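Putative phosphinothricin acetyltransferase YwnH (Bacillus subtilis, PDB 1VHS) probably inactivates the herbicide and antibiotic phosphinothricin by transferring an acetyl group to it from acetyl-CoA. Local coordinates at residues Ala18-Thr23 with Ser86-Glu91; Arg52-Ala57 with Ala65-Phe70; Phe121-Asn126 with Tyr155-Leu160; Lys81-Ser86 with Leu113-Leu118. One frame throughout, in Å; residues are numbered along the deposited sequence.

Contact 1. Residues Ala18-Thr23 with Ser86-Glu91; sequences AIYNST and SIYIDE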
loop_
_atom_site.group_PDB
_atom_site.type_symbol
_atom_site.label_atom_id
_atom_site.label_comp_id
_atom_site.label_asym_id
_atom_site.label_seq_id
_atom_site.Cartn_x
_atom_site.Cartn_y
_atom_site.Cartn_z
ATOM N N ALA A 18 8.356 -2.248 10.797
ATOM C CA ALA A 18 9.745 -1.932 10.500
ATOM C C ALA A 18 9.880 -1.475 9.046
ATOM O O ALA A 18 10.566 -0.491 8.760
ATOM C CB ALA A 18 10.625 -3.150 10.753
ATOM N N ILE A 19 9.227 -2.190 8.133
ATOM C CA ILE A 19 9.274 -1.839 6.716
ATOM C C ILE A 19 8.642 -0.461 6.537
ATOM O O ILE A 19 9.162 0.388 5.812
ATOM C CB ILE A 19 8.517 -2.877 5.857
ATOM C CG1 ILE A 19 9.325 -4.179 5.810
ATOM C CG2 ILE A 19 8.256 -2.322 4.445
ATOM C CD1 ILE A 19 8.638 -5.312 5.083
ATOM N N TYR A 20 7.520 -0.251 7.210
ATOM C CA TYR A 20 6.817 1.023 7.156
ATOM C C TYR A 20 7.768 2.143 7.587
ATOM O O TYR A 20 7.905 3.154 6.900
ATOM C CB TYR A 20 5.611 0.973 8.089
ATOM C CG TYR A 20 4.789 2.237 8.108
ATOM C CD1 TYR A 20 3.881 2.517 7.086
ATOM C CD2 TYR A 20 4.907 3.147 9.156
ATOM C CE1 TYR A 20 3.108 3.671 7.110
ATOM C CE2 TYR A 20 4.140 4.308 9.192
ATOM C CZ TYR A 20 3.243 4.561 8.165
ATOM O OH TYR A 20 2.487 5.705 8.193
ATOM N N ASN A 21 8.436 1.952 8.722
ATOM C CA ASN A 21 9.367 2.956 9.232
ATOM C C ASN A 21 10.580 3.208 8.353
ATOM O O ASN A 21 11.116 4.317 8.333
ATOM C CB ASN A 21 9.843 2.589 10.641
ATOM C CG ASN A 21 8.761 2.767 11.682
ATOM O OD1 ASN A 21 7.882 3.617 11.538
ATOM N ND2 ASN A 21 8.828 1.982 12.749
ATOM N N SER A 22 11.021 2.191 7.622
ATOM C CA SER A 22 12.184 2.363 6.767
ATOM C C SER A 22 11.892 3.332 5.623
ATOM O O SER A 22 12.815 3.885 5.027
ATOM C CB SER A 22 12.637 1.013 6.202
ATOM O OG SER A 22 11.667 0.487 5.315
ATOM N N THR A 23 10.611 3.542 5.328
ATOM C CA THR A 23 10.211 4.443 4.246
ATOM C C THR A 23 9.946 5.883 4.699
ATOM O O THR A 23 9.868 6.794 3.874
ATOM C CB THR A 23 8.929 3.945 3.544
ATOM O OG1 THR A 23 7.803 4.155 4.407
ATOM C CG2 THR A 23 9.037 2.461 3.211
ATOM N N SER A 86 -2.472 -0.576 -0.670
ATOM C CA SER A 86 -1.263 0.082 -0.191
ATOM C C SER A 86 -0.114 -0.917 -0.277
ATOM O O SER A 86 -0.247 -2.062 0.148
ATOM C CB SER A 86 -1.448 0.546 1.261
ATOM O OG SER A 86 -1.678 -0.552 2.121
ATOM N N ILE A 87 1.008 -0.486 -0.843
ATOM C CA ILE A 87 2.165 -1.349 -0.984
ATOM C C ILE A 87 3.419 -0.694 -0.420
ATOM O O ILE A 87 3.788 0.409 -0.825
ATOM C CB ILE A 87 2.402 -1.693 -2.471
ATOM C CG1 ILE A 87 1.158 -2.378 -3.040
ATOM C CG2 ILE A 87 3.638 -2.582 -2.620
ATOM C CD1 ILE A 87 1.224 -2.669 -4.532
ATOM N N TYR A 88 4.066 -1.372 0.524
ATOM C CA TYR A 88 5.294 -0.866 1.125
ATOM C C TYR A 88 6.404 -1.886 0.934
ATOM O O TYR A 88 6.198 -3.089 1.110
ATOM C CB TYR A 88 5.107 -0.580 2.617
ATOM C CG TYR A 88 4.295 0.667 2.883
ATOM C CD1 TYR A 88 2.906 0.651 2.788
ATOM C CD2 TYR A 88 4.922 1.875 3.199
ATOM C CE1 TYR A 88 2.154 1.809 3.003
ATOM C CE2 TYR A 88 4.178 3.042 3.414
ATOM C CZ TYR A 88 2.798 2.998 3.313
ATOM O OH TYR A 88 2.056 4.140 3.515
ATOM N N ILE A 89 7.577 -1.393 0.566
ATOM C CA ILE A 89 8.734 -2.244 0.327
ATOM C C ILE A 89 9.871 -1.826 1.250
ATOM O O ILE A 89 10.096 -0.634 1.465
ATOM C CB ILE A 89 9.204 -2.110 -1.133
ATOM C CG1 ILE A 89 8.020 -2.332 -2.076
ATOM C CG2 ILE A 89 10.317 -3.114 -1.422
ATOM C CD1 ILE A 89 8.333 -2.052 -3.535
ATOM N N ASP A 90 10.579 -2.803 1.806
ATOM C CA ASP A 90 11.699 -2.499 2.686
ATOM C C ASP A 90 12.634 -1.575 1.913
ATOM O O ASP A 90 13.072 -1.903 0.810
ATOM C CB ASP A 90 12.426 -3.787 3.090
ATOM C CG ASP A 90 13.560 -3.539 4.071
ATOM O OD1 ASP A 90 14.053 -4.519 4.668
ATOM O OD2 ASP A 90 13.968 -2.373 4.241
ATOM N N GLU A 91 12.922 -0.412 2.489
ATOM C CA GLU A 91 13.787 0.563 1.838
ATOM C C GLU A 91 15.066 -0.068 1.296
ATOM O O GLU A 91 15.616 0.394 0.297
ATOM C CB GLU A 91 14.144 1.689 2.813
ATOM C CG GLU A 91 14.902 2.838 2.167
ATOM C CD GLU A 91 14.106 3.509 1.061
ATOM O OE1 GLU A 91 13.040 4.090 1.360
ATOM O OE2 GLU A 91 14.544 3.452 -0.108
HETATM O O HOH W 1 13.103 6.215 3.874
#
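Y88 is the first residue of 86-91 to meet the helix. Its CG stands beside the backbone N, which turns one ring face to CD1 of Y20. CD1 of Y20 sits 3.7 Å from CE2 of Y88, toward the rim of that face. The two side chains point the same way, but their ring planes are 50° apart, an oblique pair. T23 OG1 reaches the edge of the Y88 ring. It is held there by its own bond to the carbonyl O of Y20. W67 stacks on the Y88 ring, and the Y20 hydroxyl bonds D32 and T30. At I89 and D90 the backbone takes over. I19 lays CG2 on it, 3.5 Å from D90 N, while the I89 side chain points away from the helix. E91 N then gives a nearly straight bond (174°) to S22 OG, at 3.2 Å. S22 OG itself donates to the carbonyl O of I19, 2.6 Å away, so its rotation is fixed. A water joins S22 O to E91 OE1 beside this bond. The helix crosses the strand at 81°. Residues 87-89 are predicted to bind acetyl-CoA, consistent with the central strand of a GNAT acetyltransferase fold.

Contact 2. Residues Arg52-Ala57 with Ala65-Phe70; sequences RPLYVA and AAWISF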
loop_
_atom_site.group_PDB
_atom_site.type_symbol
_atom_site.label_atom_id
_atom_site.label_comp_id
_atom_site.label_asym_id
_atom_site.label_seq_id
_atom_site.Cartn_x
_atom_site.Cartn_y
_atom_site.Cartn_z
ATOM N N ARG A 52 -10.591 -8.219 2.909
ATOM C CA ARG A 52 -9.691 -7.065 2.818
ATOM C C ARG A 52 -8.468 -7.411 3.662
ATOM O O ARG A 52 -8.281 -6.908 4.769
ATOM C CB ARG A 52 -10.397 -5.819 3.350
ATOM C CG ARG A 52 -11.658 -5.470 2.549
ATOM C CD ARG A 52 -11.310 -5.023 1.133
ATOM N NE ARG A 52 -12.495 -4.721 0.327
ATOM C CZ ARG A 52 -13.190 -5.621 -0.362
ATOM N NH1 ARG A 52 -14.253 -5.240 -1.059
ATOM N NH2 ARG A 52 -12.825 -6.898 -0.370
ATOM N N PRO A 53 -7.609 -8.280 3.128
ATOM C CA PRO A 53 -6.411 -8.714 3.841
ATOM C C PRO A 53 -5.106 -7.965 3.685
ATOM O O PRO A 53 -4.958 -7.050 2.872
ATOM C CB PRO A 53 -6.275 -10.162 3.398
ATOM C CG PRO A 53 -6.682 -10.087 1.956
ATOM C CD PRO A 53 -7.815 -9.073 1.901
ATOM N N LEU A 54 -4.164 -8.385 4.518
ATOM C CA LEU A 54 -2.816 -7.868 4.527
ATOM C C LEU A 54 -1.960 -9.064 4.143
ATOM O O LEU A 54 -2.034 -10.115 4.783
ATOM C CB LEU A 54 -2.425 -7.390 5.928
ATOM C CG LEU A 54 -0.972 -6.931 6.066
ATOM C CD1 LEU A 54 -0.734 -5.736 5.149
ATOM C CD2 LEU A 54 -0.679 -6.559 7.518
ATOM N N TYR A 55 -1.184 -8.918 3.076
ATOM C CA TYR A 55 -0.298 -9.982 2.628
ATOM C C TYR A 55 1.140 -9.543 2.825
ATOM O O TYR A 55 1.456 -8.366 2.687
ATOM C CB TYR A 55 -0.482 -10.277 1.141
ATOM C CG TYR A 55 -1.837 -10.808 0.758
ATOM C CD1 TYR A 55 -2.883 -9.939 0.448
ATOM C CD2 TYR A 55 -2.080 -12.177 0.709
ATOM C CE1 TYR A 55 -4.135 -10.421 0.094
ATOM C CE2 TYR A 55 -3.337 -12.671 0.358
ATOM C CZ TYR A 55 -4.357 -11.788 0.053
ATOM O OH TYR A 55 -5.606 -12.265 -0.271
ATOM N N VAL A 56 2.014 -10.485 3.150
ATOM C CA VAL A 56 3.417 -10.153 3.291
ATOM C C VAL A 56 4.163 -10.943 2.230
ATOM O O VAL A 56 3.702 -12.001 1.790
ATOM C CB VAL A 56 3.974 -10.493 4.698
ATOM C CG1 VAL A 56 3.369 -9.556 5.736
ATOM C CG2 VAL A 56 3.670 -11.939 5.054
ATOM N N ALA A 57 5.292 -10.404 1.795
ATOM C CA ALA A 57 6.116 -11.049 0.790
ATOM C C ALA A 57 7.444 -11.413 1.440
ATOM O O ALA A 57 8.117 -10.559 2.032
ATOM C CB ALA A 57 6.341 -10.116 -0.390
ATOM N N ALA A 65 9.984 -8.934 3.309
ATOM C CA ALA A 65 10.617 -7.818 2.611
ATOM C C ALA A 65 9.647 -6.737 2.131
ATOM O O ALA A 65 10.072 -5.653 1.737
ATOM C CB ALA A 65 11.409 -8.341 1.422
ATOM N N ALA A 66 8.352 -7.032 2.155
ATOM C CA ALA A 66 7.354 -6.073 1.690
ATOM C C ALA A 66 5.964 -6.555 2.060
ATOM O O ALA A 66 5.791 -7.688 2.500
ATOM C CB ALA A 66 7.458 -5.920 0.169
ATOM N N TRP A 67 4.973 -5.685 1.906
ATOM C CA TRP A 67 3.605 -6.070 2.192
ATOM C C TRP A 67 2.599 -5.323 1.335
ATOM O O TRP A 67 2.893 -4.251 0.801
ATOM C CB TRP A 67 3.258 -5.915 3.687
ATOM C CG TRP A 67 3.573 -4.593 4.356
ATOM C CD1 TRP A 67 4.718 -4.264 5.023
ATOM C CD2 TRP A 67 2.686 -3.476 4.511
ATOM N NE1 TRP A 67 4.596 -3.020 5.594
ATOM C CE2 TRP A 67 3.359 -2.514 5.296
ATOM C CE3 TRP A 67 1.384 -3.200 4.067
ATOM C CZ2 TRP A 67 2.776 -1.293 5.650
ATOM C CZ3 TRP A 67 0.803 -1.986 4.419
ATOM C CH2 TRP A 67 1.498 -1.048 5.205
ATOM N N ILE A 68 1.427 -5.928 1.190
ATOM C CA ILE A 68 0.325 -5.370 0.408
ATOM C C ILE A 68 -0.903 -5.377 1.304
ATOM O O ILE A 68 -1.288 -6.418 1.838
ATOM C CB ILE A 68 0.001 -6.231 -0.825
ATOM C CG1 ILE A 68 1.250 -6.451 -1.676
ATOM C CG2 ILE A 68 -1.073 -5.547 -1.666
ATOM C CD1 ILE A 68 1.010 -7.419 -2.827
ATOM N N SER A 69 -1.520 -4.216 1.464
ATOM C CA SER A 69 -2.691 -4.096 2.315
ATOM C C SER A 69 -3.903 -3.644 1.519
ATOM O O SER A 69 -3.807 -2.702 0.734
ATOM C CB SER A 69 -2.412 -3.077 3.431
ATOM O OG SER A 69 -3.598 -2.714 4.121
ATOM N N PHE A 70 -5.029 -4.334 1.699
ATOM C CA PHE A 70 -6.272 -3.932 1.049
ATOM C C PHE A 70 -7.092 -3.328 2.184
ATOM O O PHE A 70 -7.221 -3.927 3.251
ATOM C CB PHE A 70 -7.019 -5.119 0.445
ATOM C CG PHE A 70 -6.377 -5.667 -0.795
ATOM C CD1 PHE A 70 -5.450 -6.702 -0.717
ATOM C CD2 PHE A 70 -6.673 -5.122 -2.038
ATOM C CE1 PHE A 70 -4.822 -7.185 -1.867
ATOM C CE2 PHE A 70 -6.051 -5.595 -3.198
ATOM C CZ PHE A 70 -5.124 -6.629 -3.110
#
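R52-A57 and A65-F70 are the arms of an antiparallel beta hairpin, and their backbones are tightly joined. Y55 and I68 form a hydrogen-bonded pair: Y55 N reaches I68 O at 2.8 Å, and I68 N reaches Y55 O at 2.9 Å. F70 N bonds P53 O, which lies at the edge of the F70 ring. At the other end A65 and A66 both face A57, a classic beta bulge. A57 N bonds A66 O from above the carbonyl plane, and A65 N bonds A57 O nearly along its C=O axis. The closest side-chain packing is on the face of L54 and W67. L54 CG is anti to the backbone N (chi1 175°), so CD1 swings across to W67 CE3 at 3.5 Å and to S69 CB at 3.6 Å. The other face packs too, the rings of Y55 and F70 crossing obliquely, CE1 to CE1 at 3.8 Å. The looser side is R52 and the outer part of Y55, both partly exposed; the R52 guanidinium reaches L113 O. Strand 4-7 flanks 54-58, and 82-89 flanks 64-72. Helix 98-109 covers the face of Y55, A57, A66 and I68, while W67 meets W44 on the other.

Contact 3. Residues Phe121-Asn126 with Tyr155-Leu160; sequences FIFGHN and YDLKIL
Strands 121-123 and 155-160 run antiparallel, their axes 4.6 Å apart at an angle of 145°. I122 and K158 form the hydrogen-bonded pair, with I122 N to K158 O at 3.0 Å and K158 N to I122 O at 2.8 Å. G124 N adds a straight bond to D156 O, though it comes from well above the carbonyl plane. On one face F121 and I159 lie side by side. In the conformer described, I159 CD1 lies over the F121 ring in a CH-pi contact. L157 CD2 touches the edge of the same ring, 3.6 Å from F121 CD2. L157 CD1 reaches F123 CD2 at 4.0 Å. On the opposite face I122 CD1 meets L160 CD2, and helix 127-135 covers both residues through L130 and F133. The K158 chain is extended beyond CG and carries NZ away from I122. NZ makes a salt bridge with E140 and binds a water that also donates to G124 O. H125 and Y155 cross obliquely, the carbon edge of Y155 turned to the imidazole. H125 NE2 bonds R27 O, and a second water links H125 ND1 with D156 N. A type I turn runs from F123 to N126, whose side chain caps helix 127-135 at S129 N. N126 belongs to a predicted acetyl-CoA site, consistent with a GNAT fold in which this turn and the capped helix start bind cofactor.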
loop_
_atom_site.group_PDB
_atom_site.type_symbol
_atom_site.label_atom_id
_atom_site.label_comp_id
_atom_site.label_asym_id
_atom_site.label_seq_id
_atom_site.Cartn_x
_atom_site.Cartn_y
_atom_site.Cartn_z
ATOM N N PHE A 121 -3.313 5.748 -3.024
ATOM C CA PHE A 121 -2.999 7.109 -2.585
ATOM C C PHE A 121 -1.493 7.284 -2.662
ATOM O O PHE A 121 -0.744 6.684 -1.886
ATOM C CB PHE A 121 -3.492 7.324 -1.149
ATOM C CG PHE A 121 -4.991 7.343 -1.019
ATOM C CD1 PHE A 121 -5.759 6.276 -1.474
ATOM C CD2 PHE A 121 -5.639 8.437 -0.451
ATOM C CE1 PHE A 121 -7.150 6.295 -1.368
ATOM C CE2 PHE A 121 -7.032 8.468 -0.339
ATOM C CZ PHE A 121 -7.787 7.392 -0.800
ATOM N N ILE A 122 -1.056 8.115 -3.605
ATOM C CA ILE A 122 0.356 8.342 -3.852
ATOM C C ILE A 122 0.706 9.821 -3.870
ATOM O O ILE A 122 0.015 10.626 -4.494
ATOM C CB ILE A 122 0.758 7.714 -5.223
ATOM C CG1 ILE A 122 0.352 6.234 -5.250
ATOM C CG2 ILE A 122 2.250 7.881 -5.464
ATOM C CD1 ILE A 122 0.436 5.581 -6.631
ATOM N N PHE A 123 1.784 10.186 -3.185
ATOM C CA PHE A 123 2.207 11.583 -3.177
ATOM C C PHE A 123 2.506 12.054 -4.597
ATOM O O PHE A 123 3.088 11.318 -5.394
ATOM C CB PHE A 123 3.444 11.752 -2.305
ATOM C CG PHE A 123 3.153 11.715 -0.838
ATOM C CD1 PHE A 123 4.020 11.075 0.038
ATOM C CD2 PHE A 123 2.020 12.338 -0.326
ATOM C CE1 PHE A 123 3.762 11.054 1.405
ATOM C CE2 PHE A 123 1.753 12.322 1.041
ATOM C CZ PHE A 123 2.626 11.678 1.906
ATOM N N GLY A 124 2.106 13.285 -4.903
ATOM C CA GLY A 124 2.323 13.833 -6.233
ATOM C C GLY A 124 3.760 13.844 -6.727
ATOM O O GLY A 124 4.000 13.806 -7.936
ATOM N N HIS A 125 4.719 13.894 -5.807
ATOM C CA HIS A 125 6.123 13.922 -6.201
ATOM C C HIS A 125 6.759 12.544 -6.376
ATOM O O HIS A 125 7.931 12.448 -6.727
ATOM C CB HIS A 125 6.944 14.742 -5.196
ATOM C CG HIS A 125 6.892 14.217 -3.794
ATOM N ND1 HIS A 125 5.722 14.134 -3.071
ATOM C CD2 HIS A 125 7.872 13.760 -2.978
ATOM C CE1 HIS A 125 5.984 13.649 -1.869
ATOM N NE2 HIS A 125 7.280 13.414 -1.787
ATOM N N ASN A 126 6.000 11.480 -6.134
ATOM C CA ASN A 126 6.540 10.129 -6.284
ATOM C C ASN A 126 6.279 9.649 -7.707
ATOM O O ASN A 126 5.393 8.824 -7.948
ATOM C CB ASN A 126 5.884 9.169 -5.288
ATOM C CG ASN A 126 6.575 7.811 -5.241
ATOM O OD1 ASN A 126 7.347 7.456 -6.137
ATOM N ND2 ASN A 126 6.291 7.043 -4.198
ATOM N N TYR A 155 2.797 18.961 0.695
ATOM C CA TYR A 155 2.828 17.952 -0.358
ATOM C C TYR A 155 1.440 17.653 -0.914
ATOM O O TYR A 155 0.454 17.724 -0.196
ATOM C CB TYR A 155 3.412 16.649 0.190
ATOM C CG TYR A 155 4.819 16.763 0.720
ATOM C CD1 TYR A 155 5.087 17.391 1.937
ATOM C CD2 TYR A 155 5.888 16.236 0.002
ATOM C CE1 TYR A 155 6.392 17.488 2.423
ATOM C CE2 TYR A 155 7.190 16.324 0.476
ATOM C CZ TYR A 155 7.436 16.951 1.685
ATOM O OH TYR A 155 8.729 17.025 2.149
ATOM N N ASP A 156 1.390 17.294 -2.192
ATOM C CA ASP A 156 0.141 16.960 -2.866
ATOM C C ASP A 156 -0.127 15.462 -2.760
ATOM O O ASP A 156 0.804 14.653 -2.784
ATOM C CB ASP A 156 0.231 17.292 -4.362
ATOM C CG ASP A 156 0.302 18.778 -4.649
ATOM O OD1 ASP A 156 0.508 19.121 -5.834
ATOM O OD2 ASP A 156 0.149 19.596 -3.719
ATOM N N LEU A 157 -1.397 15.090 -2.648
ATOM C CA LEU A 157 -1.748 13.679 -2.612
ATOM C C LEU A 157 -2.543 13.383 -3.877
ATOM O O LEU A 157 -3.564 14.019 -4.140
ATOM C CB LEU A 157 -2.613 13.348 -1.393
ATOM C CG LEU A 157 -2.979 11.860 -1.296
ATOM C CD1 LEU A 157 -1.711 11.040 -1.009
ATOM C CD2 LEU A 157 -4.013 11.652 -0.194
ATOM N N LYS A 158 -2.056 12.446 -4.683
ATOM C CA LYS A 158 -2.777 12.066 -5.881
ATOM C C LYS A 158 -3.519 10.769 -5.611
ATOM O O LYS A 158 -3.029 9.897 -4.885
ATOM C CB LYS A 158 -1.826 11.862 -7.066
ATOM C CG LYS A 158 -1.456 13.146 -7.777
ATOM C CD LYS A 158 -0.734 12.866 -9.091
ATOM C CE LYS A 158 -0.503 14.160 -9.855
ATOM N NZ LYS A 158 -0.061 13.894 -11.252
ATOM N N ILE A 159 -4.712 10.653 -6.174
ATOM C CA ILE A 159 -5.497 9.440 -6.017
ATOM C C ILE A 159 -5.596 8.812 -7.398
ATOM O O ILE A 159 -6.059 9.455 -8.343
ATOM C CB ILE A 159 -6.935 9.723 -5.524
ATOM C CG1 ILE A 159 -6.896 10.527 -4.223
ATOM C CG2 ILE A 159 -7.675 8.400 -5.293
ATOM C CD1 ILE A 159 -5.941 9.992 -3.199
ATOM N N LEU A 160 -5.129 7.574 -7.520
ATOM C CA LEU A 160 -5.194 6.864 -8.790
ATOM C C LEU A 160 -6.206 5.752 -8.626
ATOM O O LEU A 160 -6.300 5.130 -7.562
ATOM C CB LEU A 160 -3.828 6.279 -9.156
ATOM C CG LEU A 160 -2.852 7.196 -9.899
ATOM C CD1 LEU A 160 -2.620 8.478 -9.137
ATOM C CD2 LEU A 160 -1.542 6.445 -10.108
HETATM O O HOH W 2 2.946 14.123 -10.203
HETATM O O HOH W 3 3.791 16.645 -3.422
#

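Contact 4. Residues Lys81-Ser86 with Leu113-Leu118; sequences KTAEVS and LGIRSL
L118 forms the apolar centre on the face of the sheet it shares with A83. Its CG is anti to the backbone N (chi1 -168°), which brings the branched end back toward strand 82-86. There it crosses V85 at about a right angle, with L118 CG 3.8 Å from V85 CG1. Its CD1 lies against V85 CB and the carbonyl O of A83. A83 CB packs on I115 CD1 at 3.8 Å, and F70 and R52 border I115 from the neighbouring hairpin. The backbones pair in parallel here, T82 with S117 and A83 with L118. This is the start of a beta-alpha-beta crossover in which helix 98-109 links strand 82-89 to strand 117-123. A83 N hydrogen-bonds S117 O at 2.9 Å, nearly along the C=O axis. One step outward, K81 O is gripped by two donors, R116 N at 2.7 Å and S117 N at 3.0 Å. G114 has a positive phi of 82° and turns the chain just before I115 and R116. T82 OG1 and S117 OG stand on the same face, and a water lies within bonding distance of both. The same water accepts from R116 NE, 3.1 Å away, in the plane of the guanidinium. K81 bends at chi3 and chi4, so its CE sits over one face of the R116 guanidinium, toward the rim. K81 NZ is 4.4 Å from R116 NH1, two like charges at an exposed edge.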
loop_
_atom_site.group_PDB
_atom_site.type_symbol
_atom_site.label_atom_id
_atom_site.label_comp_id
_atom_site.label_asym_id
_atom_site.label_seq_id
_atom_site.Cartn_x
_atom_site.Cartn_y
_atom_site.Cartn_z
ATOM N N LYS A 81 -17.685 -2.581 -2.771
ATOM C CA LYS A 81 -16.868 -3.074 -3.873
ATOM C C LYS A 81 -15.713 -2.150 -4.218
ATOM O O LYS A 81 -15.049 -2.328 -5.237
ATOM C CB LYS A 81 -17.739 -3.297 -5.109
ATOM C CG LYS A 81 -18.548 -4.584 -5.053
ATOM C CD LYS A 81 -19.521 -4.694 -6.213
ATOM C CE LYS A 81 -20.749 -3.844 -5.963
ATOM N NZ LYS A 81 -21.469 -4.288 -4.733
ATOM N N THR A 82 -15.473 -1.169 -3.360
ATOM C CA THR A 82 -14.397 -0.213 -3.580
ATOM C C THR A 82 -13.384 -0.336 -2.453
ATOM O O THR A 82 -13.738 -0.304 -1.273
ATOM C CB THR A 82 -14.959 1.230 -3.654
ATOM O OG1 THR A 82 -15.849 1.328 -4.774
ATOM C CG2 THR A 82 -13.837 2.239 -3.824
ATOM N N ALA A 83 -12.119 -0.489 -2.816
ATOM C CA ALA A 83 -11.072 -0.627 -1.820
ATOM C C ALA A 83 -9.808 0.118 -2.182
ATOM O O ALA A 83 -9.610 0.532 -3.321
ATOM C CB ALA A 83 -10.747 -2.113 -1.607
ATOM N N GLU A 84 -8.946 0.279 -1.190
ATOM C CA GLU A 84 -7.675 0.937 -1.389
ATOM C C GLU A 84 -6.597 -0.129 -1.317
ATOM O O GLU A 84 -6.733 -1.105 -0.579
ATOM C CB GLU A 84 -7.436 1.973 -0.288
ATOM C CG GLU A 84 -8.392 3.154 -0.334
ATOM C CD GLU A 84 -8.613 3.785 1.027
ATOM O OE1 GLU A 84 -7.624 3.985 1.766
ATOM O OE2 GLU A 84 -9.780 4.090 1.352
ATOM N N VAL A 85 -5.550 0.031 -2.112
ATOM C CA VAL A 85 -4.434 -0.900 -2.057
ATOM C C VAL A 85 -3.202 -0.088 -1.671
ATOM O O VAL A 85 -2.943 0.976 -2.243
ATOM C CB VAL A 85 -4.187 -1.628 -3.404
ATOM C CG1 VAL A 85 -3.880 -0.627 -4.518
ATOM C CG2 VAL A 85 -3.026 -2.615 -3.239
ATOM N N SER A 86 -2.472 -0.576 -0.670
ATOM C CA SER A 86 -1.263 0.082 -0.191
ATOM C C SER A 86 -0.114 -0.917 -0.277
ATOM O O SER A 86 -0.247 -2.062 0.148
ATOM C CB SER A 86 -1.448 0.546 1.261
ATOM O OG SER A 86 -1.678 -0.552 2.121
ATOM N N LEU A 113 -11.370 -10.870 -4.390
ATOM C CA LEU A 113 -11.776 -10.305 -3.110
ATOM C C LEU A 113 -13.114 -9.587 -3.268
ATOM O O LEU A 113 -13.662 -9.049 -2.304
ATOM C CB LEU A 113 -10.714 -9.323 -2.598
ATOM C CG LEU A 113 -9.323 -9.911 -2.332
ATOM C CD1 LEU A 113 -8.370 -8.806 -1.903
ATOM C CD2 LEU A 113 -9.418 -10.988 -1.258
ATOM N N GLY A 114 -13.637 -9.584 -4.490
ATOM C CA GLY A 114 -14.900 -8.921 -4.755
ATOM C C GLY A 114 -14.738 -7.423 -4.962
ATOM O O GLY A 114 -15.706 -6.668 -4.909
ATOM N N ILE A 115 -13.508 -6.988 -5.205
ATOM C CA ILE A 115 -13.230 -5.571 -5.418
ATOM C C ILE A 115 -13.455 -5.175 -6.874
ATOM O O ILE A 115 -12.888 -5.780 -7.784
ATOM C CB ILE A 115 -11.778 -5.242 -5.047
ATOM C CG1 ILE A 115 -11.552 -5.523 -3.560
ATOM C CG2 ILE A 115 -11.474 -3.777 -5.370
ATOM C CD1 ILE A 115 -10.089 -5.550 -3.163
ATOM N N ARG A 116 -14.289 -4.159 -7.086
ATOM C CA ARG A 116 -14.583 -3.659 -8.427
ATOM C C ARG A 116 -13.750 -2.423 -8.757
ATOM O O ARG A 116 -13.269 -2.268 -9.881
ATOM C CB ARG A 116 -16.069 -3.319 -8.557
ATOM C CG ARG A 116 -16.430 -2.641 -9.871
ATOM C CD ARG A 116 -17.934 -2.602 -10.090
ATOM N NE ARG A 116 -18.642 -1.945 -8.994
ATOM C CZ ARG A 116 -19.967 -1.893 -8.893
ATOM N NH1 ARG A 116 -20.535 -1.277 -7.865
ATOM N NH2 ARG A 116 -20.725 -2.464 -9.821
ATOM N N SER A 117 -13.582 -1.544 -7.777
ATOM C CA SER A 117 -12.798 -0.320 -7.969
ATOM C C SER A 117 -11.672 -0.305 -6.952
ATOM O O SER A 117 -11.908 -0.391 -5.749
ATOM C CB SER A 117 -13.679 0.925 -7.782
ATOM O OG SER A 117 -14.783 0.901 -8.678
ATOM N N LEU A 118 -10.444 -0.200 -7.440
ATOM C CA LEU A 118 -9.285 -0.193 -6.564
ATOM C C LEU A 118 -8.583 1.155 -6.678
ATOM O O LEU A 118 -8.311 1.618 -7.772
ATOM C CB LEU A 118 -8.342 -1.332 -6.968
ATOM C CG LEU A 118 -7.194 -1.695 -6.032
ATOM C CD1 LEU A 118 -7.750 -2.080 -4.668
ATOM C CD2 LEU A 118 -6.390 -2.851 -6.637
HETATM O O HOH W 4 -16.881 -0.087 -7.286
#

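Overall arrangement
From the N terminus, helix 13-24 supplies the first half of contact 1. The chain then builds the hairpin of contact 2, which closes within the span that contact 1 completes at 86-91. Contact 4 opens at 81-86, before contact 1 has closed, so these two cross along the chain and share S86. It closes at 113-118, after helix 98-109. Contact 3 follows in series, joining 121-126 to 155-160 across helix 127-135 and strand 139-150. Contacts 2, 3 and 4 tie neighbouring strands of one mixed sheet. Contact 1 lays a helix across it. Contact 2 touches contacts 1 and 4 through S69 N and S86 O, while contacts 2 and 3 lie on opposite sides of the chain's centre.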